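Local coordinates for Blr6230 protein (Bradyrhizobium diazoefficiens USDA 110, PDB 5NGG), which is a subclass B3 metallo-beta-lactamase, a zinc-dependent enzyme that hydrolyses the beta-lactam ring of antibiotics, at residues Leu169-Cys181 against Tyr216-Lys229. Numbering follows the deposited sequence.
Sequences LTAHATPGHSPGC and YAGIVDDYRATFAK. With ZN (zinc ion), chain E; ZN (zinc ion), chain D.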
loop_
_atom_site.group_PDB
_atom_site.type_symbol
_atom_site.label_atom_id
_atom_site.label_comp_id
_atom_site.label_asym_id
_atom_site.label_seq_id
_atom_site.Cartn_x
_atom_site.Cartn_y
_atom_site.Cartn_z
ATOM N N LEU A 169 -2.750 13.917 -5.654
ATOM C CA LEU A 169 -2.242 13.233 -4.471
ATOM C C LEU A 169 -0.873 13.797 -4.129
ATOM O O LEU A 169 -0.101 14.182 -5.034
ATOM C CB LEU A 169 -2.140 11.719 -4.673
ATOM C CG LEU A 169 -3.474 11.010 -4.948
ATOM C CD1 LEU A 169 -3.718 10.804 -6.446
ATOM C CD2 LEU A 169 -3.552 9.694 -4.217
ATOM N N THR A 170 -0.564 13.824 -2.830
ATOM C CA THR A 170 0.721 14.287 -2.325
ATOM C C THR A 170 1.481 13.097 -1.731
ATOM O O THR A 170 0.942 12.342 -0.911
ATOM C CB THR A 170 0.534 15.373 -1.260
ATOM O OG1 THR A 170 -0.172 16.468 -1.844
ATOM C CG2 THR A 170 1.871 15.879 -0.731
ATOM N N ALA A 171 2.732 12.923 -2.159
ATOM C CA ALA A 171 3.617 11.883 -1.641
ATOM C C ALA A 171 4.176 12.265 -0.289
ATOM O O ALA A 171 4.689 13.380 -0.116
ATOM C CB ALA A 171 4.753 11.641 -2.625
ATOM N N HIS A 172 4.175 11.308 0.630
ATOM C CA HIS A 172 4.907 11.431 1.887
ATOM C C HIS A 172 5.895 10.288 2.023
ATOM O O HIS A 172 5.526 9.128 1.875
ATOM C CB HIS A 172 3.960 11.403 3.073
ATOM C CG HIS A 172 3.040 12.562 3.132
ATOM N ND1 HIS A 172 3.372 13.752 3.733
ATOM C CD2 HIS A 172 1.803 12.720 2.625
ATOM C CE1 HIS A 172 2.360 14.592 3.620
ATOM N NE2 HIS A 172 1.393 13.984 2.957
ATOM N N ALA A 173 7.146 10.609 2.343
ATOM C CA ALA A 173 8.167 9.583 2.522
ATOM C C ALA A 173 8.007 8.979 3.900
ATOM O O ALA A 173 8.194 9.652 4.911
ATOM C CB ALA A 173 9.553 10.177 2.337
ATOM N N THR A 174 7.625 7.701 3.933
ATOM C CA THR A 174 7.383 6.976 5.167
ATOM C C THR A 174 8.141 5.638 5.102
ATOM O O THR A 174 7.535 4.563 5.199
ATOM C CB THR A 174 5.872 6.754 5.400
ATOM O OG1 THR A 174 5.270 6.250 4.201
ATOM C CG2 THR A 174 5.174 8.044 5.750
ATOM N N PRO A 175 9.490 5.705 4.994
ATOM C CA PRO A 175 10.295 4.497 4.856
ATOM C C PRO A 175 10.323 3.621 6.101
ATOM O O PRO A 175 9.935 4.042 7.191
ATOM C CB PRO A 175 11.695 5.045 4.555
ATOM C CG PRO A 175 11.720 6.355 5.278
ATOM C CD PRO A 175 10.338 6.918 5.013
ATOM N N GLY A 176 10.808 2.404 5.913
ATOM C CA GLY A 176 10.986 1.415 6.984
ATOM C C GLY A 176 10.583 0.068 6.449
ATOM O O GLY A 176 11.428 -0.802 6.207
ATOM N N HIS A 177 9.289 -0.110 6.188
ATOM C CA HIS A 177 8.824 -1.374 5.656
ATOM C C HIS A 177 9.494 -1.654 4.278
ATOM O O HIS A 177 9.761 -2.816 3.942
ATOM C CB HIS A 177 7.285 -1.376 5.589
ATOM C CG HIS A 177 6.709 -2.648 5.075
ATOM N ND1 HIS A 177 6.473 -3.753 5.858
ATOM C CD2 HIS A 177 6.363 -2.996 3.823
ATOM C CE1 HIS A 177 5.970 -4.719 5.097
ATOM N NE2 HIS A 177 5.910 -4.292 3.856
ATOM N N SER A 178 9.726 -0.598 3.496
ATOM C CA SER A 178 10.631 -0.647 2.352
ATOM C C SER A 178 11.383 0.680 2.333
ATOM O O SER A 178 10.932 1.655 2.950
ATOM C CB SER A 178 9.870 -0.858 1.037
ATOM O OG SER A 178 9.204 0.338 0.632
ATOM N N PRO A 179 12.506 0.747 1.611
ATOM C CA PRO A 179 13.266 2.000 1.632
ATOM C C PRO A 179 12.548 3.190 0.990
ATOM O O PRO A 179 12.783 4.337 1.395
ATOM C CB PRO A 179 14.581 1.643 0.923
ATOM C CG PRO A 179 14.260 0.446 0.115
ATOM C CD PRO A 179 13.240 -0.322 0.902
ATOM N N GLY A 180 11.711 2.907 0.003
ATOM C CA GLY A 180 10.972 3.930 -0.737
ATOM C C GLY A 180 9.482 3.966 -0.443
ATOM O O GLY A 180 8.735 4.575 -1.210
ATOM N N CYS A 181 9.066 3.386 0.685
ATOM C CA CYS A 181 7.659 3.316 1.090
ATOM C C CYS A 181 7.066 4.747 1.104
ATOM O O CYS A 181 7.631 5.642 1.780
ATOM C CB CYS A 181 7.637 2.688 2.494
ATOM S SG CYS A 181 6.205 1.729 3.046
ATOM N N TYR A 216 18.083 -3.213 4.696
ATOM C CA TYR A 216 18.785 -2.123 4.035
ATOM C C TYR A 216 19.357 -1.208 5.116
ATOM O O TYR A 216 18.900 -1.239 6.280
ATOM C CB TYR A 216 17.877 -1.378 3.043
ATOM C CG TYR A 216 16.781 -0.538 3.645
ATOM C CD1 TYR A 216 17.017 0.781 4.008
ATOM C CD2 TYR A 216 15.501 -1.055 3.844
ATOM C CE1 TYR A 216 16.039 1.569 4.559
ATOM C CE2 TYR A 216 14.500 -0.262 4.403
ATOM C CZ TYR A 216 14.783 1.052 4.752
ATOM O OH TYR A 216 13.806 1.855 5.273
ATOM N N ALA A 217 20.347 -0.401 4.741
ATOM C CA ALA A 217 21.031 0.467 5.692
ATOM C C ALA A 217 20.126 1.586 6.176
ATOM O O ALA A 217 19.564 2.327 5.373
ATOM C CB ALA A 217 22.295 1.052 5.068
ATOM N N GLY A 218 20.033 1.729 7.497
ATOM C CA GLY A 218 19.228 2.772 8.133
ATOM C C GLY A 218 17.776 2.391 8.377
ATOM O O GLY A 218 16.976 3.252 8.772
ATOM N N ILE A 219 17.451 1.102 8.210
ATOM C CA ILE A 219 16.069 0.651 8.332
ATOM C C ILE A 219 15.441 0.969 9.695
ATOM O O ILE A 219 14.287 1.394 9.756
ATOM C CB ILE A 219 15.940 -0.839 7.953
ATOM C CG1 ILE A 219 14.478 -1.270 7.902
ATOM C CG2 ILE A 219 16.724 -1.756 8.884
ATOM C CD1 ILE A 219 14.288 -2.630 7.255
ATOM N N VAL A 220 16.177 0.750 10.790
ATOM C CA VAL A 220 15.603 1.009 12.100
ATOM C C VAL A 220 15.203 2.497 12.252
ATOM O O VAL A 220 14.125 2.827 12.720
ATOM C CB VAL A 220 16.540 0.510 13.226
ATOM C CG1 VAL A 220 16.082 1.021 14.593
ATOM C CG2 VAL A 220 16.641 -1.015 13.218
ATOM N N ASP A 221 16.131 3.393 11.915
ATOM C CA ASP A 221 15.873 4.823 11.973
ATOM C C ASP A 221 14.671 5.216 11.127
ATOM O O ASP A 221 13.850 6.036 11.569
ATOM C CB ASP A 221 17.122 5.617 11.561
ATOM C CG ASP A 221 18.213 5.612 12.614
ATOM O OD1 ASP A 221 17.901 5.773 13.804
ATOM O OD2 ASP A 221 19.381 5.474 12.230
ATOM N N ASP A 222 14.556 4.629 9.929
ATOM C CA ASP A 222 13.419 4.904 9.057
ATOM C C ASP A 222 12.080 4.548 9.742
ATOM O O ASP A 222 11.140 5.358 9.754
ATOM C CB ASP A 222 13.592 4.199 7.711
ATOM C CG ASP A 222 14.584 4.874 6.777
ATOM O OD1 ASP A 222 15.043 6.031 7.010
ATOM O OD2 ASP A 222 14.858 4.249 5.722
ATOM N N TYR A 223 11.969 3.342 10.293
ATOM C CA TYR A 223 10.727 2.930 10.970
ATOM C C TYR A 223 10.318 3.900 12.060
ATOM O O TYR A 223 9.190 4.316 12.184
ATOM C CB TYR A 223 10.871 1.553 11.584
ATOM C CG TYR A 223 10.528 0.365 10.690
ATOM C CD1 TYR A 223 9.200 -0.014 10.453
ATOM C CD2 TYR A 223 11.525 -0.440 10.152
ATOM C CE1 TYR A 223 8.899 -1.132 9.695
ATOM C CE2 TYR A 223 11.230 -1.569 9.401
ATOM C CZ TYR A 223 9.922 -1.901 9.171
ATOM O OH TYR A 223 9.677 -3.059 8.461
ATOM N N ARG A 224 11.267 4.261 12.920
ATOM C CA ARG A 224 10.927 5.146 14.059
ATOM C C ARG A 224 10.598 6.581 13.602
ATOM O O ARG A 224 9.715 7.221 14.174
ATOM C CB ARG A 224 11.999 5.090 15.158
ATOM C CG ARG A 224 12.015 3.776 15.944
ATOM C CD ARG A 224 13.311 3.641 16.718
ATOM N NE ARG A 224 13.381 2.539 17.665
ATOM C CZ ARG A 224 12.359 1.952 18.289
ATOM N NH1 ARG A 224 11.111 2.338 18.089
ATOM N NH2 ARG A 224 12.603 0.962 19.138
ATOM N N ALA A 225 11.243 7.060 12.542
ATOM C CA ALA A 225 10.841 8.352 11.943
ATOM C C ALA A 225 9.405 8.258 11.401
ATOM O O ALA A 225 8.581 9.153 11.603
ATOM C CB ALA A 225 11.799 8.766 10.833
ATOM N N THR A 226 9.083 7.129 10.775
ATOM C CA THR A 226 7.748 6.930 10.215
ATOM C C THR A 226 6.634 6.828 11.259
ATOM O O THR A 226 5.561 7.424 11.082
ATOM C CB THR A 226 7.793 5.724 9.270
ATOM O OG1 THR A 226 8.521 6.131 8.111
ATOM C CG2 THR A 226 6.396 5.242 8.884
ATOM N N PHE A 227 6.878 6.112 12.365
ATOM C CA PHE A 227 5.834 6.034 13.395
ATOM C C PHE A 227 5.508 7.421 13.950
ATOM O O PHE A 227 4.357 7.794 14.148
ATOM C CB PHE A 227 6.231 5.126 14.560
ATOM C CG PHE A 227 6.627 3.728 14.163
ATOM C CD1 PHE A 227 5.960 3.024 13.169
ATOM C CD2 PHE A 227 7.676 3.099 14.823
ATOM C CE1 PHE A 227 6.359 1.729 12.843
ATOM C CE2 PHE A 227 8.073 1.814 14.506
ATOM C CZ PHE A 227 7.408 1.125 13.518
ATOM N N ALA A 228 6.554 8.194 14.235
ATOM C CA ALA A 228 6.367 9.566 14.752
ATOM C C ALA A 228 5.659 10.462 13.741
ATOM O O ALA A 228 4.740 11.212 14.096
ATOM C CB ALA A 228 7.699 10.172 15.116
ATOM N N LYS A 229 6.086 10.394 12.489
ATOM C CA LYS A 229 5.477 11.180 11.413
ATOM C C LYS A 229 3.986 10.858 11.293
ATOM O O LYS A 229 3.149 11.770 11.235
ATOM C CB LYS A 229 6.194 10.904 10.090
ATOM C CG LYS A 229 5.636 11.609 8.859
ATOM C CD LYS A 229 6.485 11.289 7.644
ATOM C CE LYS A 229 5.912 11.828 6.358
ATOM N NZ LYS A 229 5.855 13.287 6.360
HETATM ZN ZN ZN E . 5.016 14.358 4.783
HETATM ZN ZN ZN D . 5.363 -5.199 2.080
HETATM O O HOH W 1 9.402 8.869 7.766
HETATM O O HOH W 2 4.170 -6.599 1.861
#
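The zinc-binding loop of a metallo-beta-lactamase, carrying His177, lies along helix 219-232, and the backbones come nearest, CA to CA, at Gly176 and Tyr223. Gly176 CA sits over the face of the Tyr223 ring, 3.8 Å from the centroid, a CH-pi contact. The same ring face also carries the peptide into His177, with Gly176 C and His177 N offset toward the rim; Tyr223 OH reaches past them to the carbonyl of Thr204. His177, its ring swung off the helix with CG anti to the backbone N (chi1 -179°), binds one zinc through NE2 at 2.1 Å, together with His101, His103 and a water, while its ND1 is held by Thr204. One turn further along the helix, Thr226 OG1 donates to Pro175 O at 2.7 Å, in the carbonyl plane and on a lone pair (C=O...O angle 137°). A water bridges this hydroxyl to Ala173 O. The Pro175 ring lies across the Asp222 carboxylate, CB 3.5 Å from OD2. That oxygen takes the Tyr216 hydroxyl on its anti lone pair, in the plane of the phenol ring, and a salt bridge from Arg126. Tyr216 is sandwiched: Pro179 CB stands 3.8 Å from the ring centroid over one face, Ile219 CB over the other. At the far end Lys229 runs extended past Thr174 CG2 and bends only at its last torsion (chi4 64°), which brings NZ to a separate zinc, outside the active site, at 2.1 Å. His172 ND1 and Glu158 complete its protein ligands, tying helix to strand; His172 NE2 is hydrogen-bonded to Glu185. The helix lies between the end of strand 167-173 with its following loop, beside strand 182-190, and helix 268-291, which packs against Val220, Arg224 and Phe227.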